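Local coordinates for protein enoyl-CoA hydratase, EchA12_1 (PDB 3QRE) that probably catalyses the hydration of enoyl-CoA thioesters in fatty acid metabolism, as an enzyme of the crotonase-like superfamily, at residues Y33-G38 and P73-I78; R130-A135 and E230-Y235; I144-A149 and F176-I181. One frame throughout, in Å; residues are numbered along the deposited sequence.

Contact 1 of 3, residues Y33-G38 and P73-I78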
ATOM      1  N   TYR A  33      13.579  31.842  -3.377  1.00 47.23           N
ATOM      2  CA  TYR A  33      14.414  31.062  -2.494  1.00 46.87           C
ATOM      3  C   TYR A  33      14.669  31.788  -1.157  1.00 48.43           C
ATOM      4  O   TYR A  33      15.134  32.922  -1.122  1.00 49.20           O
ATOM      5  CB  TYR A  33      15.728  30.759  -3.202  1.00 46.30           C
ATOM      6  CG  TYR A  33      16.684  29.912  -2.401  1.00 45.22           C
ATOM      7  CD1 TYR A  33      16.810  28.554  -2.672  1.00 42.94           C
ATOM      8  CD2 TYR A  33      17.475  30.468  -1.374  1.00 43.55           C
ATOM      9  CE1 TYR A  33      17.692  27.746  -1.955  1.00 42.35           C
ATOM     10  CE2 TYR A  33      18.360  29.663  -0.636  1.00 43.86           C
ATOM     11  CZ  TYR A  33      18.456  28.290  -0.940  1.00 43.39           C
ATOM     12  OH  TYR A  33      19.316  27.452  -0.267  1.00 42.47           O
ATOM     13  N   GLU A  34      14.401  31.104  -0.056  1.00 48.94           N
ATOM     14  CA  GLU A  34      14.593  31.686   1.261  1.00 50.57           C
ATOM     15  C   GLU A  34      15.092  30.637   2.256  1.00 50.07           C
ATOM     16  O   GLU A  34      14.581  29.518   2.298  1.00 49.49           O
ATOM     17  CB  GLU A  34      13.282  32.317   1.732  1.00 51.06           C
ATOM     18  CG  GLU A  34      13.264  32.782   3.173  1.00 54.47           C
ATOM     19  CD  GLU A  34      11.876  33.235   3.626  1.00 59.00           C
ATOM     20  OE1 GLU A  34      11.016  33.558   2.764  1.00 60.21           O
ATOM     21  OE2 GLU A  34      11.648  33.266   4.858  1.00 62.11           O
ATOM     22  N   ALA A  35      16.092  31.005   3.052  1.00 50.74           N
ATOM     23  CA  ALA A  35      16.646  30.109   4.071  1.00 50.66           C
ATOM     24  C   ALA A  35      16.285  30.554   5.504  1.00 51.38           C
ATOM     25  O   ALA A  35      16.529  31.707   5.876  1.00 52.27           O
ATOM     26  CB  ALA A  35      18.155  30.015   3.893  1.00 50.80           C
ATOM     27  N   THR A  36      15.707  29.657   6.306  1.00 51.01           N
ATOM     28  CA  THR A  36      15.415  29.973   7.712  1.00 51.68           C
ATOM     29  C   THR A  36      16.702  29.865   8.572  1.00 52.60           C
ATOM     30  O   THR A  36      17.703  29.254   8.130  1.00 51.80           O
ATOM     31  CB  THR A  36      14.277  29.090   8.328  1.00 51.12           C
ATOM     32  OG1 THR A  36      14.696  27.722   8.405  1.00 50.59           O
ATOM     33  CG2 THR A  36      13.001  29.189   7.528  1.00 50.99           C
ATOM     34  N   PRO A  37      16.690  30.459   9.792  1.00 53.25           N
ATOM     35  CA  PRO A  37      17.834  30.279  10.700  1.00 53.66           C
ATOM     36  C   PRO A  37      18.075  28.799  11.003  1.00 52.60           C
ATOM     37  O   PRO A  37      19.241  28.369  11.129  1.00 52.89           O
ATOM     38  CB  PRO A  37      17.427  31.053  11.975  1.00 54.52           C
ATOM     39  CG  PRO A  37      15.927  31.237  11.877  1.00 55.43           C
ATOM     40  CD  PRO A  37      15.652  31.333  10.380  1.00 54.53           C
ATOM     41  N   GLY A  38      16.981  28.026  11.085  1.00 51.49           N
ATOM     42  CA  GLY A  38      17.032  26.581  11.362  1.00 48.98           C
ATOM     43  C   GLY A  38      17.532  25.677  10.241  1.00 46.85           C
ATOM     44  O   GLY A  38      17.575  24.457  10.414  1.00 46.47           O
ATOM     45  N   PRO A  73      25.948  23.506   2.635  1.00 43.74           N
ATOM     46  CA  PRO A  73      26.015  22.651   3.826  1.00 43.11           C
ATOM     47  C   PRO A  73      25.285  23.230   5.049  1.00 42.51           C
ATOM     48  O   PRO A  73      25.030  22.505   6.017  1.00 41.65           O
ATOM     49  CB  PRO A  73      27.522  22.478   4.079  1.00 43.97           C
ATOM     50  CG  PRO A  73      28.191  23.594   3.368  1.00 44.97           C
ATOM     51  CD  PRO A  73      27.267  24.075   2.276  1.00 44.97           C
ATOM     52  N   GLY A  74      24.918  24.506   4.982  1.00 42.23           N
ATOM     53  CA  GLY A  74      24.055  25.098   6.001  1.00 41.75           C
ATOM     54  C   GLY A  74      22.594  24.684   5.860  1.00 41.10           C
ATOM     55  O   GLY A  74      21.822  24.823   6.812  1.00 41.16           O
ATOM     56  N   ILE A  75      22.208  24.181   4.675  1.00 39.56           N
ATOM     57  CA  ILE A  75      20.832  23.729   4.430  1.00 38.03           C
ATOM     58  C   ILE A  75      20.670  22.244   4.761  1.00 37.56           C
ATOM     59  O   ILE A  75      21.374  21.383   4.223  1.00 37.12           O
ATOM     60  CB  ILE A  75      20.356  23.982   2.969  1.00 37.91           C
ATOM     61  CG1 ILE A  75      20.339  25.489   2.632  1.00 38.48           C
ATOM     62  CG2 ILE A  75      18.957  23.340   2.721  1.00 35.48           C
ATOM     63  CD1 ILE A  75      19.381  26.361   3.517  1.00 35.60           C
ATOM     64  N   ARG A  76      19.729  21.969   5.652  1.00 37.32           N
ATOM     65  CA  ARG A  76      19.420  20.617   6.090  1.00 37.42           C
ATOM     66  C   ARG A  76      18.186  20.027   5.398  1.00 36.81           C
ATOM     67  O   ARG A  76      18.179  18.848   5.035  1.00 37.01           O
ATOM     68  CB  ARG A  76      19.211  20.604   7.598  1.00 37.86           C
ATOM     69  CG  ARG A  76      20.420  21.134   8.406  1.00 39.66           C
ATOM     70  CD  ARG A  76      21.557  20.151   8.315  1.00 42.03           C
ATOM     71  NE  ARG A  76      21.015  18.789   8.204  1.00 43.43           N
ATOM     72  CZ  ARG A  76      20.584  18.047   9.230  1.00 44.44           C
ATOM     73  NH1 ARG A  76      20.644  18.513  10.479  1.00 44.25           N
ATOM     74  NH2 ARG A  76      20.090  16.827   9.001  1.00 43.75           N
ATOM     75  N   VAL A  77      17.140  20.835   5.241  1.00 35.94           N
ATOM     76  CA  VAL A  77      15.876  20.352   4.692  1.00 34.68           C
ATOM     77  C   VAL A  77      15.305  21.396   3.726  1.00 34.44           C
ATOM     78  O   VAL A  77      15.526  22.618   3.899  1.00 33.99           O
ATOM     79  CB  VAL A  77      14.853  20.037   5.807  1.00 34.56           C
ATOM     80  CG1 VAL A  77      13.609  19.353   5.240  1.00 34.29           C
ATOM     81  CG2 VAL A  77      15.467  19.154   6.874  1.00 34.39           C
ATOM     82  N   ILE A  78      14.577  20.904   2.725  1.00 33.21           N
ATOM     83  CA  ILE A  78      13.924  21.740   1.717  1.00 33.74           C
ATOM     84  C   ILE A  78      12.401  21.714   1.867  1.00 33.07           C
ATOM     85  O   ILE A  78      11.795  20.646   2.011  1.00 32.58           O
ATOM     86  CB  ILE A  78      14.272  21.275   0.275  1.00 33.46           C
ATOM     87  CG1 ILE A  78      15.788  21.340   0.020  1.00 34.60           C
ATOM     88  CG2 ILE A  78      13.506  22.112  -0.757  1.00 34.81           C
ATOM     89  CD1 ILE A  78      16.266  20.553  -1.239  1.00 35.74           C
TER
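Ile75, in the loop that leads into strand 77-82, meets Tyr33 and Ala35 of edge strand 31-35 over strand 40-45, where both Tyr33 and Ile75 rest on Ala41. The chain reaches Ile75 through a turn at Gly74, whose N is held by Asp72 OD1, just past helix 56-71, and then swings in toward the sheet. Ile75 carries the apolar contact with one branch. Its CG1 lies beside the backbone N and anti to the carbonyl carbon (chi1 -62°), which sends the ethyl arm to the far strand. The arm's CG1 is 3.6 Å from Tyr33 OH, and its tip CD1 lies 3.9 Å from Ala35 CB. Tyr33 comes from the opposite direction, with CG anti to its backbone N (chi1 -178°), so that the phenol runs in toward Ile75 with the hydroxyl end leading. The meeting of OH and ethyl arm is van der Waals packing, and no hydrogen bond joins the two segments. The tyrosine side chain also touches Arg68 and Ala69 on helix 56-71, which covers this side of the strands. Arg76 turns the other way. Its guanidinium goes to the end of helix 221-235, where NH2 bonds Cys236 O and NH1 bonds Ala233 O weakly. Val77 starts strand 77-82, pairing through its backbone with Gly39 and Ala41, and its side chain faces helix 221-235. Ile78 follows on the other face, against Ile66 and Ala69. In 33-38, Thr36 OG1 bonds Val40 N across the hairpin loop and also Glu230 OE1 of helix 221-235. Hairpin 31-45, helix 56-71 and the parallel strand 77-82 thus form an antiparallel pair followed by a beta-alpha-beta crossover, the way the crotonase fold begins.

Contact 2 of 3, residues R130-A135 and E230-Y235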
ATOM      1  N   ARG A 130      20.457  14.135  -1.679  1.00 28.88           N
ATOM      2  CA  ARG A 130      20.896  13.848  -0.330  1.00 28.84           C
ATOM      3  C   ARG A 130      19.944  14.401   0.744  1.00 28.36           C
ATOM      4  O   ARG A 130      19.985  13.963   1.892  1.00 28.92           O
ATOM      5  CB  ARG A 130      22.300  14.438  -0.127  1.00 29.18           C
ATOM      6  CG  ARG A 130      23.443  13.624  -0.778  1.00 31.38           C
ATOM      7  CD  ARG A 130      24.839  14.278  -0.525  1.00 31.76           C
ATOM      8  NE  ARG A 130      25.020  15.493  -1.323  1.00 34.26           N
ATOM      9  CZ  ARG A 130      24.852  16.745  -0.866  1.00 37.87           C
ATOM     10  NH1 ARG A 130      24.509  16.975   0.410  1.00 36.25           N
ATOM     11  NH2 ARG A 130      25.044  17.780  -1.685  1.00 36.62           N
ATOM     12  N   LYS A 131      19.101  15.362   0.387  1.00 27.74           N
ATOM     13  CA  LYS A 131      18.285  16.070   1.392  1.00 28.09           C
ATOM     14  C   LYS A 131      16.790  15.884   1.160  1.00 27.52           C
ATOM     15  O   LYS A 131      16.356  15.828   0.024  1.00 27.74           O
ATOM     16  CB  LYS A 131      18.626  17.586   1.390  1.00 28.09           C
ATOM     17  CG  LYS A 131      20.096  17.846   1.658  1.00 28.26           C
ATOM     18  CD  LYS A 131      20.520  19.311   1.547  1.00 28.76           C
ATOM     19  CE  LYS A 131      22.026  19.365   1.919  1.00 29.12           C
ATOM     20  NZ  LYS A 131      22.609  20.751   2.047  1.00 30.02           N
ATOM     21  N   PRO A 132      15.996  15.829   2.235  1.00 27.99           N
ATOM     22  CA  PRO A 132      14.555  15.643   2.116  1.00 27.46           C
ATOM     23  C   PRO A 132      13.864  16.879   1.541  1.00 27.91           C
ATOM     24  O   PRO A 132      14.323  18.014   1.767  1.00 27.56           O
ATOM     25  CB  PRO A 132      14.095  15.434   3.574  1.00 27.53           C
ATOM     26  CG  PRO A 132      15.374  15.353   4.403  1.00 28.29           C
ATOM     27  CD  PRO A 132      16.399  16.087   3.632  1.00 28.63           C
ATOM     28  N   VAL A 133      12.758  16.657   0.815  1.00 27.20           N
ATOM     29  CA  VAL A 133      11.919  17.743   0.343  1.00 26.47           C
ATOM     30  C   VAL A 133      10.531  17.520   0.919  1.00 26.84           C
ATOM     31  O   VAL A 133       9.948  16.423   0.779  1.00 26.95           O
ATOM     32  CB  VAL A 133      11.901  17.834  -1.221  1.00 26.82           C
ATOM     33  CG1 VAL A 133      11.123  19.056  -1.707  1.00 25.20           C
ATOM     34  CG2 VAL A 133      13.321  17.882  -1.783  1.00 27.35           C
ATOM     35  N   ILE A 134      10.019  18.544   1.594  1.00 27.24           N
ATOM     36  CA  ILE A 134       8.678  18.533   2.136  1.00 27.76           C
ATOM     37  C   ILE A 134       7.814  19.439   1.255  1.00 28.53           C
ATOM     38  O   ILE A 134       8.062  20.653   1.167  1.00 29.44           O
ATOM     39  CB  ILE A 134       8.639  19.057   3.602  1.00 28.94           C
ATOM     40  CG1 ILE A 134       9.788  18.506   4.475  1.00 28.54           C
ATOM     41  CG2 ILE A 134       7.281  18.806   4.251  1.00 30.83           C
ATOM     42  CD1 ILE A 134      10.026  16.975   4.381  1.00 27.00           C
ATOM     43  N   ALA A 135       6.806  18.858   0.603  1.00 28.29           N
ATOM     44  CA  ALA A 135       5.826  19.636  -0.130  1.00 28.69           C
ATOM     45  C   ALA A 135       4.717  20.133   0.780  1.00 29.65           C
ATOM     46  O   ALA A 135       4.127  19.359   1.563  1.00 30.55           O
ATOM     47  CB  ALA A 135       5.241  18.830  -1.310  1.00 28.92           C
ATOM     48  N   GLU A 230      12.130  21.479  10.534  1.00 43.16           N
ATOM     49  CA  GLU A 230      13.145  21.733  11.561  1.00 44.90           C
ATOM     50  C   GLU A 230      13.196  20.612  12.601  1.00 44.59           C
ATOM     51  O   GLU A 230      14.266  20.308  13.122  1.00 44.83           O
ATOM     52  CB  GLU A 230      12.966  23.122  12.198  1.00 46.37           C
ATOM     53  CG  GLU A 230      13.811  24.215  11.483  1.00 50.04           C
ATOM     54  CD  GLU A 230      13.266  25.624  11.676  1.00 56.24           C
ATOM     55  OE1 GLU A 230      13.044  26.346  10.656  1.00 56.07           O
ATOM     56  OE2 GLU A 230      13.064  26.007  12.861  1.00 60.11           O
ATOM     57  N   ASP A 231      12.045  19.993  12.880  1.00 44.40           N
ATOM     58  CA  ASP A 231      11.989  18.784  13.708  1.00 44.77           C
ATOM     59  C   ASP A 231      12.913  17.691  13.163  1.00 43.99           C
ATOM     60  O   ASP A 231      13.757  17.189  13.911  1.00 44.79           O
ATOM     61  CB  ASP A 231      10.557  18.241  13.845  1.00 45.03           C
ATOM     62  CG  ASP A 231       9.812  18.812  15.053  1.00 49.05           C
ATOM     63  OD1 ASP A 231      10.194  19.889  15.595  1.00 51.51           O
ATOM     64  OD2 ASP A 231       8.822  18.175  15.472  1.00 51.75           O
ATOM     65  N   ILE A 232      12.783  17.340  11.873  1.00 41.74           N
ATOM     66  CA  ILE A 232      13.649  16.301  11.293  1.00 40.42           C
ATOM     67  C   ILE A 232      15.110  16.737  11.181  1.00 40.00           C
ATOM     68  O   ILE A 232      16.027  15.919  11.341  1.00 39.66           O
ATOM     69  CB  ILE A 232      13.089  15.671   9.945  1.00 39.74           C
ATOM     70  CG1 ILE A 232      13.471  16.489   8.722  1.00 38.59           C
ATOM     71  CG2 ILE A 232      11.568  15.454  10.010  1.00 39.26           C
ATOM     72  CD1 ILE A 232      12.831  15.964   7.446  1.00 42.26           C
ATOM     73  N   ALA A 233      15.321  18.029  10.940  1.00 39.54           N
ATOM     74  CA  ALA A 233      16.655  18.599  10.903  1.00 40.12           C
ATOM     75  C   ALA A 233      17.372  18.450  12.249  1.00 41.48           C
ATOM     76  O   ALA A 233      18.589  18.213  12.291  1.00 42.15           O
ATOM     77  CB  ALA A 233      16.607  20.054  10.490  1.00 40.40           C
ATOM     78  N   ARG A 234      16.636  18.564  13.347  1.00 41.73           N
ATOM     79  CA  ARG A 234      17.252  18.326  14.638  1.00 42.85           C
ATOM     80  C   ARG A 234      17.465  16.825  14.852  1.00 42.57           C
ATOM     81  O   ARG A 234      18.540  16.409  15.301  1.00 43.46           O
ATOM     82  CB  ARG A 234      16.444  18.965  15.782  1.00 43.96           C
ATOM     83  N   TYR A 235      16.471  16.007  14.503  1.00 41.45           N
ATOM     84  CA  TYR A 235      16.553  14.579  14.804  1.00 40.78           C
ATOM     85  C   TYR A 235      17.614  13.768  14.026  1.00 40.28           C
ATOM     86  O   TYR A 235      18.286  12.921  14.611  1.00 39.72           O
ATOM     87  CB  TYR A 235      15.185  13.887  14.750  1.00 40.29           C
ATOM     88  CG  TYR A 235      15.304  12.366  14.799  1.00 40.09           C
ATOM     89  CD1 TYR A 235      15.566  11.686  16.004  1.00 40.35           C
ATOM     90  CD2 TYR A 235      15.204  11.608  13.620  1.00 37.89           C
ATOM     91  CE1 TYR A 235      15.697  10.271  16.022  1.00 40.45           C
ATOM     92  CE2 TYR A 235      15.338  10.226  13.624  1.00 37.15           C
ATOM     93  CZ  TYR A 235      15.585   9.558  14.815  1.00 39.58           C
ATOM     94  OH  TYR A 235      15.708   8.185  14.761  1.00 40.03           O
TER
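Lys131 NZ, one residue before the Pro132 that meets Ile232, is gripped by backbone carbonyls: Ile75 O and Ala69 O, with Glu70 O as a weak third. The chain beyond its CB is fully extended, so the ammonium reaches the C-terminal end of helix 56-71, where the carbonyls probably welcome a positive charge. This fixes the start of strand 133-137, a central strand of the crotonase-fold sheet, whose face is packed here by helix 221-235. Backbone bonds to strand 77-82 include Ile134 N to Ile78 O and Ile78 N to Pro132 O. Pro132 and Ile134 point their side chains at the helix, while Val133 between them faces the other way, onto Val126.

The helix answers with a single residue, Ile232. Its CG1 sits between the backbone N and the carbonyl carbon (chi1 85°), a position isoleucine seldom takes in a helix, and the arm beyond is straight (chi2 -175°), which carries CD1 down to the strand. The Pro132 ring and the isoleucine arm lie alongside each other, running opposite ways, with CG and CB of the Pro132 ring 4.0 and 4.1 Å from Ile232 CD1. Met241 touches both residues, and a second subunit adds Leu196 on Pro132 and Ser197 on Ile232, so the packing continues into the subunit interface. Further along the strand the same methyl makes a looser contact, Ile134 CD1 to Ile232 CD1 at 4.3 Å.

Contact 3 of 3, residues I144-A149 and F176-I181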
ATOM      1  N   ILE A 144       1.542  17.588 -14.021  1.00 30.02           N
ATOM      2  CA  ILE A 144       2.933  17.627 -13.636  1.00 31.26           C
ATOM      3  C   ILE A 144       3.120  18.124 -12.184  1.00 30.70           C
ATOM      4  O   ILE A 144       4.043  17.674 -11.488  1.00 30.80           O
ATOM      5  CB  ILE A 144       3.756  18.444 -14.655  1.00 32.22           C
ATOM      6  CG1 ILE A 144       5.160  18.774 -14.121  1.00 34.61           C
ATOM      7  CG2 ILE A 144       3.000  19.704 -15.011  1.00 34.04           C
ATOM      8  CD1 ILE A 144       6.304  18.508 -15.130  1.00 39.94           C
ATOM      9  N   GLY A 145       2.234  19.008 -11.730  1.00 30.06           N
ATOM     10  CA  GLY A 145       2.219  19.427 -10.340  1.00 29.37           C
ATOM     11  C   GLY A 145       1.973  18.300  -9.334  1.00 29.27           C
ATOM     12  O   GLY A 145       2.551  18.303  -8.235  1.00 28.95           O
ATOM     13  N   LEU A 146       1.117  17.343  -9.693  1.00 28.52           N
ATOM     14  CA  LEU A 146       0.926  16.151  -8.867  1.00 28.04           C
ATOM     15  C   LEU A 146       2.189  15.264  -8.915  1.00 27.90           C
ATOM     16  O   LEU A 146       2.671  14.785  -7.892  1.00 27.31           O
ATOM     17  CB  LEU A 146      -0.312  15.370  -9.326  1.00 27.28           C
ATOM     18  CG  LEU A 146      -0.554  14.066  -8.566  1.00 27.43           C
ATOM     19  CD1 LEU A 146      -0.871  14.332  -7.082  1.00 26.32           C
ATOM     20  CD2 LEU A 146      -1.688  13.263  -9.235  1.00 27.84           C
ATOM     21  N   THR A 147       2.732  15.064 -10.109  1.00 28.47           N
ATOM     22  CA  THR A 147       3.973  14.307 -10.230  1.00 28.97           C
ATOM     23  C   THR A 147       5.092  14.886  -9.357  1.00 28.81           C
ATOM     24  O   THR A 147       5.704  14.142  -8.575  1.00 29.26           O
ATOM     25  CB  THR A 147       4.395  14.152 -11.691  1.00 29.28           C
ATOM     26  OG1 THR A 147       3.298  13.589 -12.404  1.00 29.19           O
ATOM     27  CG2 THR A 147       5.590  13.211 -11.820  1.00 28.61           C
ATOM     28  N   GLN A 148       5.337  16.194  -9.453  1.00 28.94           N
ATOM     29  CA  GLN A 148       6.370  16.812  -8.631  1.00 29.74           C
ATOM     30  C   GLN A 148       6.127  16.686  -7.119  1.00 28.33           C
ATOM     31  O   GLN A 148       7.083  16.461  -6.376  1.00 28.45           O
ATOM     32  CB  GLN A 148       6.589  18.289  -8.975  1.00 31.13           C
ATOM     33  CG  GLN A 148       7.774  18.530  -9.916  1.00 36.79           C
ATOM     34  CD  GLN A 148       9.158  18.071  -9.387  1.00 40.00           C
ATOM     35  OE1 GLN A 148       9.345  17.590  -8.244  1.00 40.54           O
ATOM     36  NE2 GLN A 148      10.136  18.213 -10.252  1.00 42.58           N
ATOM     37  N   ALA A 149       4.874  16.864  -6.685  1.00 26.33           N
ATOM     38  CA  ALA A 149       4.501  16.723  -5.272  1.00 25.42           C
ATOM     39  C   ALA A 149       4.821  15.326  -4.806  1.00 24.65           C
ATOM     40  O   ALA A 149       5.443  15.160  -3.765  1.00 23.46           O
ATOM     41  CB  ALA A 149       3.009  17.043  -5.042  1.00 24.83           C
ATOM     42  N   PHE A 176       9.826   7.033 -15.231  1.00 34.77           N
ATOM     43  CA  PHE A 176       9.922   7.537 -13.856  1.00 33.18           C
ATOM     44  C   PHE A 176       8.958   8.710 -13.591  1.00 31.92           C
ATOM     45  O   PHE A 176       9.155   9.467 -12.641  1.00 31.35           O
ATOM     46  CB  PHE A 176      11.363   7.914 -13.463  1.00 33.62           C
ATOM     47  CG  PHE A 176      12.372   6.804 -13.653  1.00 35.62           C
ATOM     48  CD1 PHE A 176      13.270   6.839 -14.724  1.00 39.33           C
ATOM     49  CD2 PHE A 176      12.430   5.745 -12.777  1.00 37.54           C
ATOM     50  CE1 PHE A 176      14.198   5.825 -14.922  1.00 40.77           C
ATOM     51  CE2 PHE A 176      13.354   4.718 -12.962  1.00 41.78           C
ATOM     52  CZ  PHE A 176      14.240   4.759 -14.043  1.00 42.52           C
ATOM     53  N   GLY A 177       7.931   8.864 -14.429  1.00 30.60           N
ATOM     54  CA  GLY A 177       6.908   9.883 -14.204  1.00 29.56           C
ATOM     55  C   GLY A 177       5.754   9.397 -13.319  1.00 28.86           C
ATOM     56  O   GLY A 177       5.932   8.512 -12.484  1.00 28.54           O
ATOM     57  N   ILE A 178       4.568   9.967 -13.515  1.00 28.32           N
ATOM     58  CA  ILE A 178       3.388   9.645 -12.705  1.00 27.72           C
ATOM     59  C   ILE A 178       3.002   8.142 -12.754  1.00 28.40           C
ATOM     60  O   ILE A 178       2.513   7.579 -11.764  1.00 28.71           O
ATOM     61  CB  ILE A 178       2.172  10.480 -13.168  1.00 28.13           C
ATOM     62  CG1 ILE A 178       1.045  10.432 -12.135  1.00 26.24           C
ATOM     63  CG2 ILE A 178       1.660   9.978 -14.570  1.00 27.05           C
ATOM     64  CD1 ILE A 178       1.385  11.116 -10.819  1.00 28.91           C
ATOM     65  N   SER A 179       3.220   7.475 -13.881  1.00 28.15           N
ATOM     66  CA  SER A 179       2.778   6.075 -13.968  1.00 28.63           C
ATOM     67  C   SER A 179       3.742   5.173 -13.196  1.00 28.38           C
ATOM     68  O   SER A 179       3.437   4.020 -12.922  1.00 28.57           O
ATOM     69  CB  SER A 179       2.658   5.631 -15.410  1.00 28.54           C
ATOM     70  OG  SER A 179       3.961   5.488 -15.942  1.00 29.79           O
ATOM     71  N   TRP A 180       4.891   5.734 -12.830  1.00 27.96           N
ATOM     72  CA  TRP A 180       5.863   5.092 -11.956  1.00 27.73           C
ATOM     73  C   TRP A 180       5.540   5.387 -10.473  1.00 27.46           C
ATOM     74  O   TRP A 180       5.268   4.457  -9.698  1.00 27.53           O
ATOM     75  CB  TRP A 180       7.267   5.591 -12.319  1.00 27.66           C
ATOM     76  CG  TRP A 180       8.375   5.025 -11.497  1.00 28.52           C
ATOM     77  CD1 TRP A 180       8.905   3.757 -11.598  1.00 29.75           C
ATOM     78  CD2 TRP A 180       9.142   5.698 -10.470  1.00 27.65           C
ATOM     79  NE1 TRP A 180       9.937   3.608 -10.695  1.00 30.10           N
ATOM     80  CE2 TRP A 180      10.108   4.777  -9.998  1.00 28.56           C
ATOM     81  CE3 TRP A 180       9.101   6.977  -9.905  1.00 27.96           C
ATOM     82  CZ2 TRP A 180      11.029   5.098  -8.990  1.00 26.61           C
ATOM     83  CZ3 TRP A 180      10.025   7.297  -8.895  1.00 27.66           C
ATOM     84  CH2 TRP A 180      10.978   6.362  -8.464  1.00 26.73           C
ATOM     85  N   ILE A 181       5.556   6.670 -10.082  1.00 26.18           N
ATOM     86  CA  ILE A 181       5.390   7.036  -8.674  1.00 25.50           C
ATOM     87  C   ILE A 181       3.996   6.730  -8.096  1.00 25.81           C
ATOM     88  O   ILE A 181       3.875   6.187  -6.997  1.00 26.52           O
ATOM     89  CB  ILE A 181       5.838   8.535  -8.408  1.00 25.87           C
ATOM     90  CG1 ILE A 181       5.999   8.813  -6.894  1.00 24.30           C
ATOM     91  CG2 ILE A 181       4.949   9.574  -9.181  1.00 25.05           C
ATOM     92  CD1 ILE A 181       7.036   7.844  -6.232  1.00 24.39           C
TER
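Two short helical pieces come together at Thr147 and Ile178, whose CA atoms are 5.3 Å apart. The first lies on helix 144-151; the second has a loop at Phe176 and Gly177 and then enters helix 178-185. Gly177 holds the N-cap position, and its O accepts from both Trp180 N at 3.0 Å and Ile181 N at 3.1 Å, so one carbonyl takes both the i+3 and the i+4 N-H as the helix begins. In the crotonase fold the helix corresponding to 144-151 follows a glycine-rich loop that provides part of the oxyanion hole; by analogy its N-terminal end probably lies near the active site here, although the contact itself is buried packing with no hydrogen bond across it.

Thr147 straddles the junction with its two branches. OG1, beside the backbone N and anti to the carbonyl carbon (chi1 -54°), sits against the flank of Ile178, 3.4 Å from its CB and 3.5 Å from its CD1. The methyl CG2 takes the other side, over the backbone, 3.8 Å from Ile178 N. Phe167 touches both Thr147 and Ile178, while Leu150 of the first helix adds to the cover of Ile178.

On the other flank of 176-181, Phe176 lays CD2 above the rim of the Trp180 ring, with Trp180 CE2 in the plane of the Phe176 ring. His124 joins them, stacked on Phe176 and edge-to-face with Trp180. Trp188 of a second subunit meets Trp180 with the planes at about 50° and packs on Ile181, carrying this aromatic group into the trimer interface. Back at the junction, Leu146 crosses Ile178 at about a right angle and brings its CD2 to 4.1 Å from Ile178 CD1.

How the contacts relate
From the N terminus, contact 1 closes first: hairpin loop 36-39, strand 40-45 and helix 56-71 lie between its segments, and it ties the edge strand of the sheet to the entry of strand 77-82. Contact 2 then opens at 130-135 and shuts only at 230-235, bringing helix 221-235 back onto the central strands. Contact 3 is nested within that long loop and joins helix 144-151 to helix 178-185. Contacts 1 and 2 touch, their centres about 10 Å apart, through neighbouring strands 77-82 and 133-137. Contact 3 sits on the opposite side of the chain's centre, with centres about 25 Å from contact 1 and 21 Å from contact 2.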